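Side-chain contacts in Cow rumen GH26 endo-mannanase (Metagenome, PDB 6UEH), which hydrolyses internal beta-1,4-mannosidic linkages of mannans such as galactomannan, as a GH26 endo-mannanase that carries an accessory domain: residues M104-K109 with L438-A443; S163-K168 with K422-A427; R394-G397 with P402-D405. All coordinates share one frame; numbering follows the deposited sequence.

Overall arrangement
From the N terminus the chain first builds the beta-sandwich of the CBM6 range, whose strand 97-107 supplies the first half of contact 1. It then enters the GH26 range and, at the end of helix 152-164, gives the first half of contact 2. Contact 3 closes the shortest loop, between strand 382-387 and helix 408-417; contact 2 closes a longer one around it when strand 423-429 arrives, and contact 1 closes the longest at helix 435-441. The three are therefore nested without crossing. Contact 1 joins the two domains, contact 2 ties the barrel's beginning to strand 423-429, and contact 3 folds one loop on itself. Centres of contacts 1 and 3 lie about 15 Å apart.

Contact 1 (M104-K109 with L438-A443); sequences MHRLNK and LIIEHA
Arg106 reaches out from strand 97-107 to the last turn of helix 435-441, where Glu441 and Ile440 receive its guanidinium group. Its NH1 donates to Glu441 OE2 over 3.0 Å in a salt bridge. Glu441 lies close to the guanidinium plane and offers the anti lone pair of OE2, with the carboxylate turned 74° from that plane. On one guanidinium face Ile440 CD1 comes within 3.7 Å of Arg106 NH2, and Ile440 CG2 rests above the rim of the group. With CG anti to the backbone N (chi1 -179°) and the chain extended to NE, the arginine spans two domains: the CBM6-like beta-sandwich and the GH26 barrel. His442, with positive phi, makes a Schellman motif whose two bonds back into the last turn are weak. Thr408 takes Glu441 OE1, Arg106 NH1 also donates to Asn437 OD1, and NH2 forms a salt bridge with Asp58. A leucine in place of Arg106 would probably leave Glu441 without its cationic mate from the other domain and Asp58 without its own within the sandwich. The cluster is close-packed but not sealed: Arg106, Ile440 and Glu441 all stay partly exposed. Just past the strand, Asn108 OD1 accepts from Arg106 NE at 2.8 Å, lying 29° out of the guanidinium plane.

Contact 2 (S163-K168 with K422-A427); sequences SVYGKK and KMISLA
The hydroxyl oxygen of Tyr165 is gripped twice: Ile424 N donates to OH at 3.1 Å, and OH donates to a water at 2.6 Å. That water lies at the ring's edge, in its plane, and passes a hydrogen to Lys422 O at 3.0 Å, so one phenol serves two successive peptide groups at the start of the segment 422-427. The Ile424 bond is bent (141°) and comes obliquely to the ring. Met423 covers a face of the ring: its CG sits almost over the centre, 3.7 Å from the centroid and 12° off the normal, a CH-pi contact. Its chain then bends at chi3, and SD, set obliquely 4.5 Å from the centroid, adds a Met-aromatic contact. Tyr165 holds CG anti to its own N (chi1 -170°), which sends the ring across from the turn after helix 152-164 to strand 423-429 of the parallel TIM-barrel sheet. Phe138 meets the ring edge-to-face, and Phe411 of helix 408-417 touches both Tyr165 and Ile424. Within this setting the hydroxyl satisfies the amide of Ile424 directly and the carbonyl of Lys422 through water, so a buried phenol pairs an apolar face with a hydroxyl that meets backbone polar atoms.

Contact 3 (R394-G397 with P402-D405); sequences RHDG and PNLD
Asn403 lies against both Arg394 and Asp396, and flat groups laid nearly parallel make much of the direct contact. The guanidinium and amide planes are 13° apart, with Asn403 CB over one guanidinium face towards its rim; the two side chains run past each other in opposite directions, bringing Arg394 CG within 3.8 Å of Asn403 ND2. The Asp396 carboxylate stacks on the same amide, its plane turned by 26°, and Asp396 CB comes to 3.5 Å from Asn403 OD1. Charge pairing joins Arg394 to Asp396. The arginine meets the aspartate side-on with two nitrogens: NE donates to OD1 at 2.8 Å and NH2 to OD2 at 3.1 Å, so neither flat group can turn without breaking a bond. OD2 uses its syn lone pair, while NE meets OD1 on the syn side but tilted from the carboxylate plane. An extended arginine chain and an aspartate whose CG stands between the backbone N and the carbonyl carbon (chi1 69°) bring the pair together. Both segments belong to the long loop between strand 382-387 and helix 408-417 of the TIM barrel, and the second bends in an Asx turn, Asn403 OD1 accepting from Asp405 N at 3.0 Å. Outside the segments, Asn403 ND2 donates to Asn389 O, Arg394 NH1 to the carbonyls of Gly401 and Thr390, and Asp405 OD1 accepts from Glu407 N. Two waters bridge the segments. One accepts from His395 N and from Asn403 ND2; another gives a hydrogen to Asp396 OD2 at 2.7 Å while accepting from Leu404 N at 2.9 Å.

Contact 1 (M104-K109 with L438-A443)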
ATOM      1  N   MET A 104     -10.398   2.588  13.856  1.00 17.93           N
ATOM      2  CA  MET A 104     -10.101   1.453  14.722  1.00 18.07           C
ATOM      3  C   MET A 104      -8.633   1.492  15.102  1.00 17.79           C
ATOM      4  O   MET A 104      -7.765   1.544  14.232  1.00 19.15           O
ATOM      5  CB  MET A 104     -10.422   0.127  14.034  1.00 19.80           C
ATOM      6  CG  MET A 104     -11.554   0.185  13.034  1.00 23.25           C
ATOM      7  SD  MET A 104     -11.721  -1.388  12.165  1.00 35.78           S
ATOM      8  CE  MET A 104     -12.936  -0.951  10.922  1.00 62.26           C
ATOM      9  N   HIS A 105      -8.349   1.465  16.398  1.00 16.59           N
ATOM     10  CA  HIS A 105      -6.975   1.599  16.853  1.00 17.69           C
ATOM     11  C   HIS A 105      -6.648   0.621  17.972  1.00 17.98           C
ATOM     12  O   HIS A 105      -7.532   0.124  18.668  1.00 18.32           O
ATOM     13  CB  HIS A 105      -6.712   3.038  17.291  1.00 17.00           C
ATOM     14  CG  HIS A 105      -7.103   4.049  16.260  1.00 17.19           C
ATOM     15  ND1 HIS A 105      -6.462   4.150  15.043  1.00 18.65           N
ATOM     16  CD2 HIS A 105      -8.087   4.977  16.245  1.00 16.66           C
ATOM     17  CE1 HIS A 105      -7.025   5.109  14.330  1.00 17.73           C
ATOM     18  NE2 HIS A 105      -8.013   5.627  15.037  1.00 15.78           N
ATOM     19  N   ARG A 106      -5.360   0.345  18.123  1.00 17.96           N
ATOM     20  CA  ARG A 106      -4.893  -0.651  19.072  1.00 18.19           C
ATOM     21  C   ARG A 106      -4.923  -0.133  20.505  1.00 16.91           C
ATOM     22  O   ARG A 106      -4.378   0.930  20.806  1.00 17.65           O
ATOM     23  CB  ARG A 106      -3.477  -1.096  18.697  1.00 17.21           C
ATOM     24  CG  ARG A 106      -2.863  -2.150  19.597  1.00 14.86           C
ATOM     25  CD  ARG A 106      -1.593  -2.686  18.949  1.00 17.34           C
ATOM     26  NE  ARG A 106      -0.838  -3.583  19.817  1.00 18.45           N
ATOM     27  CZ  ARG A 106       0.221  -4.279  19.416  1.00 18.77           C
ATOM     28  NH1 ARG A 106       0.640  -4.182  18.161  1.00 18.71           N
ATOM     29  NH2 ARG A 106       0.859  -5.072  20.268  1.00 18.86           N
ATOM     30  N   LEU A 107      -5.589  -0.881  21.375  1.00 15.95           N
ATOM     31  CA  LEU A 107      -5.448  -0.686  22.809  1.00 16.25           C
ATOM     32  C   LEU A 107      -4.540  -1.782  23.339  1.00 18.44           C
ATOM     33  O   LEU A 107      -4.661  -2.943  22.944  1.00 19.55           O
ATOM     34  CB  LEU A 107      -6.800  -0.718  23.522  1.00 15.34           C
ATOM     35  CG  LEU A 107      -7.804   0.381  23.177  1.00 16.41           C
ATOM     36  CD1 LEU A 107      -8.990   0.311  24.120  1.00 17.25           C
ATOM     37  CD2 LEU A 107      -7.155   1.750  23.228  1.00 14.77           C
ATOM     38  N   ASN A 108      -3.623  -1.415  24.224  1.00 17.85           N
ATOM     39  CA  ASN A 108      -2.674  -2.381  24.750  1.00 19.05           C
ATOM     40  C   ASN A 108      -2.999  -2.787  26.182  1.00 18.52           C
ATOM     41  O   ASN A 108      -3.681  -2.055  26.903  1.00 17.84           O
ATOM     42  CB  ASN A 108      -1.258  -1.819  24.651  1.00 21.10           C
ATOM     43  CG  ASN A 108      -0.771  -1.732  23.215  1.00 23.44           C
ATOM     44  OD1 ASN A 108      -0.879  -2.695  22.456  1.00 24.84           O
ATOM     45  ND2 ASN A 108      -0.256  -0.571  22.829  1.00 24.83           N
ATOM     46  N   LYS A 109      -2.519  -3.967  26.567  1.00 18.53           N
ATOM     47  CA  LYS A 109      -2.745  -4.536  27.894  1.00 18.99           C
ATOM     48  C   LYS A 109      -2.554  -3.515  29.013  1.00 19.27           C
ATOM     49  O   LYS A 109      -1.511  -2.868  29.108  1.00 19.85           O
ATOM     50  CB  LYS A 109      -1.810  -5.727  28.113  1.00 20.54           C
ATOM     51  CG  LYS A 109      -1.989  -6.428  29.446  1.00 24.39           C
ATOM     52  CD  LYS A 109      -1.062  -7.628  29.555  1.00 28.43           C
ATOM     53  CE  LYS A 109      -1.319  -8.413  30.832  1.00 32.87           C
ATOM     54  NZ  LYS A 109      -2.712  -8.938  30.891  1.00 35.57           N
ATOM     55  N   LEU A 438       1.038  -7.494  12.810  1.00 16.92           N
ATOM     56  CA  LEU A 438       0.129  -7.780  11.702  1.00 16.73           C
ATOM     57  C   LEU A 438      -1.135  -8.482  12.186  1.00 18.96           C
ATOM     58  O   LEU A 438      -2.246  -8.152  11.765  1.00 17.62           O
ATOM     59  CB  LEU A 438       0.824  -8.640  10.641  1.00 19.06           C
ATOM     60  CG  LEU A 438       1.976  -8.009   9.856  1.00 18.50           C
ATOM     61  CD1 LEU A 438       2.604  -9.029   8.923  1.00 17.97           C
ATOM     62  CD2 LEU A 438       1.491  -6.797   9.074  1.00 15.31           C
ATOM     63  N   ILE A 439      -0.956  -9.455  13.071  1.00 17.99           N
ATOM     64  CA  ILE A 439      -2.064 -10.269  13.553  1.00 18.83           C
ATOM     65  C   ILE A 439      -2.960  -9.496  14.521  1.00 20.02           C
ATOM     66  O   ILE A 439      -4.180  -9.466  14.364  1.00 22.08           O
ATOM     67  CB  ILE A 439      -1.547 -11.549  14.239  1.00 19.34           C
ATOM     68  CG1 ILE A 439      -0.784 -12.413  13.226  1.00 18.84           C
ATOM     69  CG2 ILE A 439      -2.702 -12.329  14.854  1.00 20.41           C
ATOM     70  CD1 ILE A 439      -0.058 -13.590  13.837  1.00 22.81           C
ATOM     71  N   ILE A 440      -2.346  -8.872  15.519  1.00 19.67           N
ATOM     72  CA  ILE A 440      -3.090  -8.132  16.531  1.00 22.83           C
ATOM     73  C   ILE A 440      -3.870  -6.965  15.925  1.00 20.31           C
ATOM     74  O   ILE A 440      -5.019  -6.726  16.285  1.00 21.10           O
ATOM     75  CB  ILE A 440      -2.147  -7.603  17.633  1.00 24.23           C
ATOM     76  CG1 ILE A 440      -1.520  -8.774  18.396  1.00 24.72           C
ATOM     77  CG2 ILE A 440      -2.894  -6.685  18.592  1.00 25.55           C
ATOM     78  CD1 ILE A 440      -0.410  -8.370  19.339  1.00 26.05           C
ATOM     79  N   GLU A 441      -3.253  -6.253  14.990  1.00 21.29           N
ATOM     80  CA  GLU A 441      -3.865  -5.043  14.451  1.00 20.90           C
ATOM     81  C   GLU A 441      -4.700  -5.310  13.202  1.00 20.20           C
ATOM     82  O   GLU A 441      -5.312  -4.394  12.653  1.00 19.09           O
ATOM     83  CB  GLU A 441      -2.789  -3.997  14.158  1.00 18.65           C
ATOM     84  CG  GLU A 441      -1.993  -3.596  15.390  1.00 20.25           C
ATOM     85  CD  GLU A 441      -1.008  -2.475  15.121  1.00 20.59           C
ATOM     86  OE1 GLU A 441      -1.184  -1.747  14.122  1.00 20.57           O
ATOM     87  OE2 GLU A 441      -0.055  -2.323  15.914  1.00 20.85           O
ATOM     88  N   HIS A 442      -4.725  -6.570  12.773  1.00 20.02           N
ATOM     89  CA  HIS A 442      -5.472  -6.984  11.585  1.00 18.87           C
ATOM     90  C   HIS A 442      -5.054  -6.193  10.348  1.00 18.96           C
ATOM     91  O   HIS A 442      -5.890  -5.823   9.525  1.00 18.09           O
ATOM     92  CB  HIS A 442      -6.979  -6.841  11.816  1.00 19.82           C
ATOM     93  CG  HIS A 442      -7.522  -7.781  12.845  1.00 22.43           C
ATOM     94  ND1 HIS A 442      -8.440  -8.765  12.544  1.00 22.49           N
ATOM     95  CD2 HIS A 442      -7.269  -7.896  14.170  1.00 23.51           C
ATOM     96  CE1 HIS A 442      -8.733  -9.440  13.639  1.00 23.69           C
ATOM     97  NE2 HIS A 442      -8.037  -8.932  14.641  1.00 24.28           N
ATOM     98  N   ALA A 443      -3.757  -5.928  10.235  1.00 18.41           N
ATOM     99  CA  ALA A 443      -3.204  -5.311   9.039  1.00 17.91           C
ATOM    100  C   ALA A 443      -3.080  -6.383   7.962  1.00 18.23           C
ATOM    101  O   ALA A 443      -2.051  -7.048   7.849  1.00 18.37           O
ATOM    102  CB  ALA A 443      -1.855  -4.673   9.334  1.00 16.17           C
TER

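Contact 2 (S163-K168 with K422-A427)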
ATOM      1  N   SER A 163      -8.544 -16.300  -1.412  1.00 20.64           N
ATOM      2  CA  SER A 163      -8.918 -17.325  -0.444  1.00 21.54           C
ATOM      3  C   SER A 163      -8.112 -17.214   0.846  1.00 22.79           C
ATOM      4  O   SER A 163      -8.519 -17.733   1.881  1.00 24.17           O
ATOM      5  CB  SER A 163      -8.749 -18.726  -1.045  1.00 20.42           C
ATOM      6  OG  SER A 163      -7.386 -19.110  -1.089  1.00 19.31           O
ATOM      7  N   VAL A 164      -6.969 -16.538   0.787  1.00 22.16           N
ATOM      8  CA  VAL A 164      -6.136 -16.384   1.975  1.00 22.65           C
ATOM      9  C   VAL A 164      -6.123 -14.941   2.472  1.00 20.89           C
ATOM     10  O   VAL A 164      -5.590 -14.653   3.542  1.00 21.19           O
ATOM     11  CB  VAL A 164      -4.689 -16.848   1.711  1.00 23.60           C
ATOM     12  CG1 VAL A 164      -4.674 -18.316   1.307  1.00 24.70           C
ATOM     13  CG2 VAL A 164      -4.035 -15.987   0.641  1.00 22.59           C
ATOM     14  N   TYR A 165      -6.726 -14.044   1.696  1.00 20.49           N
ATOM     15  CA  TYR A 165      -6.773 -12.624   2.037  1.00 19.30           C
ATOM     16  C   TYR A 165      -7.512 -12.398   3.349  1.00 18.85           C
ATOM     17  O   TYR A 165      -8.680 -12.768   3.484  1.00 18.28           O
ATOM     18  CB  TYR A 165      -7.439 -11.830   0.912  1.00 19.03           C
ATOM     19  CG  TYR A 165      -7.329 -10.325   1.041  1.00 17.72           C
ATOM     20  CD1 TYR A 165      -6.094  -9.708   1.195  1.00 17.94           C
ATOM     21  CD2 TYR A 165      -8.459  -9.517   0.969  1.00 17.11           C
ATOM     22  CE1 TYR A 165      -5.987  -8.327   1.300  1.00 17.38           C
ATOM     23  CE2 TYR A 165      -8.362  -8.134   1.070  1.00 17.17           C
ATOM     24  CZ  TYR A 165      -7.123  -7.545   1.234  1.00 17.17           C
ATOM     25  OH  TYR A 165      -7.016  -6.174   1.332  1.00 16.34           O
ATOM     26  N   GLY A 166      -6.825 -11.795   4.313  1.00 18.69           N
ATOM     27  CA  GLY A 166      -7.404 -11.547   5.620  1.00 19.80           C
ATOM     28  C   GLY A 166      -7.117 -12.656   6.617  1.00 20.40           C
ATOM     29  O   GLY A 166      -7.295 -12.476   7.821  1.00 20.50           O
ATOM     30  N   LYS A 167      -6.666 -13.803   6.117  1.00 19.64           N
ATOM     31  CA  LYS A 167      -6.360 -14.947   6.972  1.00 20.89           C
ATOM     32  C   LYS A 167      -4.855 -15.164   7.127  1.00 19.61           C
ATOM     33  O   LYS A 167      -4.387 -15.630   8.166  1.00 19.33           O
ATOM     34  CB  LYS A 167      -7.004 -16.221   6.417  1.00 22.95           C
ATOM     35  CG  LYS A 167      -8.516 -16.158   6.270  1.00 25.82           C
ATOM     36  CD  LYS A 167      -9.100 -17.550   6.060  1.00 28.90           C
ATOM     37  CE  LYS A 167      -9.873 -17.653   4.753  1.00 31.36           C
ATOM     38  NZ  LYS A 167     -11.035 -16.718   4.701  1.00 32.27           N
ATOM     39  N   LYS A 168      -4.105 -14.839   6.079  1.00 18.62           N
ATOM     40  CA  LYS A 168      -2.659 -15.042   6.062  1.00 18.85           C
ATOM     41  C   LYS A 168      -1.953 -13.867   5.398  1.00 18.79           C
ATOM     42  O   LYS A 168      -2.597 -12.984   4.830  1.00 17.95           O
ATOM     43  CB  LYS A 168      -2.294 -16.326   5.306  1.00 20.00           C
ATOM     44  CG  LYS A 168      -3.073 -17.573   5.700  1.00 21.69           C
ATOM     45  CD  LYS A 168      -2.530 -18.186   6.973  1.00 22.55           C
ATOM     46  CE  LYS A 168      -3.212 -19.511   7.274  1.00 24.07           C
ATOM     47  NZ  LYS A 168      -2.639 -20.148   8.488  1.00 24.91           N
ATOM     48  N   LYS A 422     -10.593  -4.197  -4.016  1.00 18.44           N
ATOM     49  CA  LYS A 422      -9.319  -4.751  -4.460  1.00 17.72           C
ATOM     50  C   LYS A 422      -8.495  -5.199  -3.257  1.00 24.68           C
ATOM     51  O   LYS A 422      -8.535  -4.572  -2.198  1.00 17.18           O
ATOM     52  CB  LYS A 422      -8.530  -3.724  -5.282  1.00 17.29           C
ATOM     53  CG  LYS A 422      -9.318  -3.056  -6.403  1.00 19.10           C
ATOM     54  CD  LYS A 422      -9.712  -4.039  -7.494  1.00 19.21           C
ATOM     55  CE  LYS A 422     -10.566  -3.357  -8.555  1.00 18.95           C
ATOM     56  NZ  LYS A 422     -10.946  -4.276  -9.664  1.00 19.47           N
ATOM     57  N   MET A 423      -7.756  -6.290  -3.420  1.00 16.95           N
ATOM     58  CA  MET A 423      -6.833  -6.739  -2.386  1.00 18.68           C
ATOM     59  C   MET A 423      -5.647  -5.788  -2.295  1.00 18.11           C
ATOM     60  O   MET A 423      -5.254  -5.176  -3.289  1.00 15.65           O
ATOM     61  CB  MET A 423      -6.354  -8.164  -2.664  1.00 18.56           C
ATOM     62  CG  MET A 423      -7.434  -9.217  -2.510  1.00 18.68           C
ATOM     63  SD  MET A 423      -6.826 -10.872  -2.867  1.00 17.83           S
ATOM     64  CE  MET A 423      -6.452 -10.730  -4.613  1.00 23.80           C
ATOM     65  N   ILE A 424      -5.085  -5.666  -1.097  1.00 16.77           N
ATOM     66  CA  ILE A 424      -3.983  -4.742  -0.857  1.00 16.86           C
ATOM     67  C   ILE A 424      -2.763  -5.472  -0.319  1.00 16.28           C
ATOM     68  O   ILE A 424      -2.884  -6.333   0.554  1.00 17.22           O
ATOM     69  CB  ILE A 424      -4.390  -3.648   0.128  1.00 19.03           C
ATOM     70  CG1 ILE A 424      -5.685  -2.999  -0.346  1.00 21.73           C
ATOM     71  CG2 ILE A 424      -3.285  -2.607   0.277  1.00 18.50           C
ATOM     72  CD1 ILE A 424      -6.081  -1.871   0.483  1.00 23.78           C
ATOM     73  N   SER A 425      -1.592  -5.119  -0.834  1.00 16.46           N
ATOM     74  CA  SER A 425      -0.361  -5.796  -0.446  1.00 18.46           C
ATOM     75  C   SER A 425       0.802  -4.843  -0.189  1.00 17.25           C
ATOM     76  O   SER A 425       0.742  -3.661  -0.522  1.00 17.23           O
ATOM     77  CB  SER A 425       0.041  -6.789  -1.530  1.00 22.91           C
ATOM     78  OG  SER A 425       0.406  -6.101  -2.715  1.00 26.13           O
ATOM     79  N   LEU A 426       1.860  -5.375   0.414  1.00 15.04           N
ATOM     80  CA  LEU A 426       3.132  -4.674   0.496  1.00 14.78           C
ATOM     81  C   LEU A 426       3.995  -5.122  -0.677  1.00 14.09           C
ATOM     82  O   LEU A 426       4.760  -6.080  -0.567  1.00 14.24           O
ATOM     83  CB  LEU A 426       3.834  -4.953   1.828  1.00 14.39           C
ATOM     84  CG  LEU A 426       3.175  -4.366   3.079  1.00 15.82           C
ATOM     85  CD1 LEU A 426       3.868  -4.864   4.340  1.00 17.80           C
ATOM     86  CD2 LEU A 426       3.184  -2.844   3.021  1.00 14.25           C
ATOM     87  N   ALA A 427       3.842  -4.439  -1.808  1.00 14.78           N
ATOM     88  CA  ALA A 427       4.520  -4.820  -3.047  1.00 15.62           C
ATOM     89  C   ALA A 427       6.035  -4.695  -2.926  1.00 17.50           C
ATOM     90  O   ALA A 427       6.778  -5.448  -3.556  1.00 18.41           O
ATOM     91  CB  ALA A 427       4.011  -3.974  -4.206  1.00 15.92           C
TER
HETATM   92  O   HOH W   1      -9.075  -4.642   0.715  1.00 24.05           O

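Contact 3 (R394-G397 with P402-D405)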
ATOM      1  N   ARG A 394       9.292   7.454   8.995  1.00 19.06           N
ATOM      2  CA  ARG A 394       9.412   6.554  10.134  1.00 19.83           C
ATOM      3  C   ARG A 394       8.689   7.107  11.361  1.00 20.45           C
ATOM      4  O   ARG A 394       8.978   8.213  11.815  1.00 19.70           O
ATOM      5  CB  ARG A 394      10.886   6.298  10.455  1.00 19.17           C
ATOM      6  CG  ARG A 394      11.093   5.364  11.628  1.00 20.24           C
ATOM      7  CD  ARG A 394      12.455   4.691  11.592  1.00 20.33           C
ATOM      8  NE  ARG A 394      12.466   3.508  12.446  1.00 19.90           N
ATOM      9  CZ  ARG A 394      13.392   2.556  12.400  1.00 20.25           C
ATOM     10  NH1 ARG A 394      14.398   2.643  11.539  1.00 18.61           N
ATOM     11  NH2 ARG A 394      13.307   1.514  13.217  1.00 19.77           N
ATOM     12  N   HIS A 395       7.750   6.330  11.895  1.00 20.68           N
ATOM     13  CA  HIS A 395       6.929   6.789  13.014  1.00 21.92           C
ATOM     14  C   HIS A 395       6.808   5.747  14.127  1.00 21.81           C
ATOM     15  O   HIS A 395       5.830   5.746  14.879  1.00 23.05           O
ATOM     16  CB  HIS A 395       5.533   7.174  12.517  1.00 23.93           C
ATOM     17  CG  HIS A 395       5.542   8.168  11.398  1.00 25.83           C
ATOM     18  ND1 HIS A 395       5.644   9.526  11.609  1.00 27.89           N
ATOM     19  CD2 HIS A 395       5.464   8.002  10.057  1.00 26.29           C
ATOM     20  CE1 HIS A 395       5.628  10.154  10.447  1.00 28.08           C
ATOM     21  NE2 HIS A 395       5.521   9.251   9.488  1.00 27.84           N
ATOM     22  N   ASP A 396       7.802   4.871  14.241  1.00 19.69           N
ATOM     23  CA  ASP A 396       7.755   3.797  15.229  1.00 18.93           C
ATOM     24  C   ASP A 396       8.492   4.166  16.517  1.00 23.14           C
ATOM     25  O   ASP A 396       8.568   3.363  17.448  1.00 20.03           O
ATOM     26  CB  ASP A 396       8.335   2.506  14.641  1.00 18.24           C
ATOM     27  CG  ASP A 396       9.835   2.588  14.405  1.00 18.37           C
ATOM     28  OD1 ASP A 396      10.365   3.708  14.246  1.00 18.81           O
ATOM     29  OD2 ASP A 396      10.484   1.521  14.373  1.00 19.45           O
ATOM     30  N   GLY A 397       9.030   5.381  16.564  1.00 20.44           N
ATOM     31  CA  GLY A 397       9.730   5.854  17.743  1.00 21.42           C
ATOM     32  C   GLY A 397      11.219   5.570  17.705  1.00 22.47           C
ATOM     33  O   GLY A 397      11.936   5.842  18.670  1.00 22.42           O
ATOM     34  N   PRO A 402      15.450  -2.118  12.198  1.00 18.07           N
ATOM     35  CA  PRO A 402      14.176  -2.589  11.651  1.00 18.63           C
ATOM     36  C   PRO A 402      12.973  -1.805  12.164  1.00 18.13           C
ATOM     37  O   PRO A 402      12.890  -1.471  13.347  1.00 17.63           O
ATOM     38  CB  PRO A 402      14.115  -4.047  12.116  1.00 19.94           C
ATOM     39  CG  PRO A 402      15.540  -4.442  12.264  1.00 20.88           C
ATOM     40  CD  PRO A 402      16.230  -3.219  12.790  1.00 18.48           C
ATOM     41  N   ASN A 403      12.057  -1.503  11.251  1.00 16.63           N
ATOM     42  CA  ASN A 403      10.779  -0.903  11.590  1.00 16.85           C
ATOM     43  C   ASN A 403       9.702  -1.980  11.516  1.00 16.10           C
ATOM     44  O   ASN A 403       9.281  -2.367  10.429  1.00 15.62           O
ATOM     45  CB  ASN A 403      10.457   0.261  10.646  1.00 16.38           C
ATOM     46  CG  ASN A 403       9.230   1.047  11.077  1.00 18.29           C
ATOM     47  OD1 ASN A 403       8.372   0.536  11.796  1.00 16.92           O
ATOM     48  ND2 ASN A 403       9.145   2.299  10.641  1.00 16.68           N
ATOM     49  N   LEU A 404       9.259  -2.458  12.674  1.00 16.40           N
ATOM     50  CA  LEU A 404       8.319  -3.575  12.731  1.00 21.91           C
ATOM     51  C   LEU A 404       6.852  -3.137  12.694  1.00 16.12           C
ATOM     52  O   LEU A 404       5.952  -3.963  12.852  1.00 16.13           O
ATOM     53  CB  LEU A 404       8.583  -4.408  13.987  1.00 16.72           C
ATOM     54  CG  LEU A 404       9.977  -5.038  14.066  1.00 18.92           C
ATOM     55  CD1 LEU A 404      10.122  -5.864  15.335  1.00 19.90           C
ATOM     56  CD2 LEU A 404      10.251  -5.893  12.836  1.00 18.37           C
ATOM     57  N   ASP A 405       6.624  -1.843  12.478  1.00 18.53           N
ATOM     58  CA  ASP A 405       5.279  -1.267  12.431  1.00 21.55           C
ATOM     59  C   ASP A 405       4.431  -1.907  11.334  1.00 19.71           C
ATOM     60  O   ASP A 405       4.891  -2.089  10.209  1.00 17.77           O
ATOM     61  CB  ASP A 405       5.366   0.250  12.212  1.00 25.78           C
ATOM     62  CG  ASP A 405       4.096   0.985  12.606  1.00 30.88           C
ATOM     63  OD1 ASP A 405       2.986   0.456  12.387  1.00 30.65           O
ATOM     64  OD2 ASP A 405       4.214   2.112  13.135  1.00 35.28           O
TER
HETATM   65  O   HOH W   2       6.534   3.873  10.898  1.00 18.22           O
HETATM   66  O   HOH W   3       9.680  -0.968  15.122  1.00 15.90           O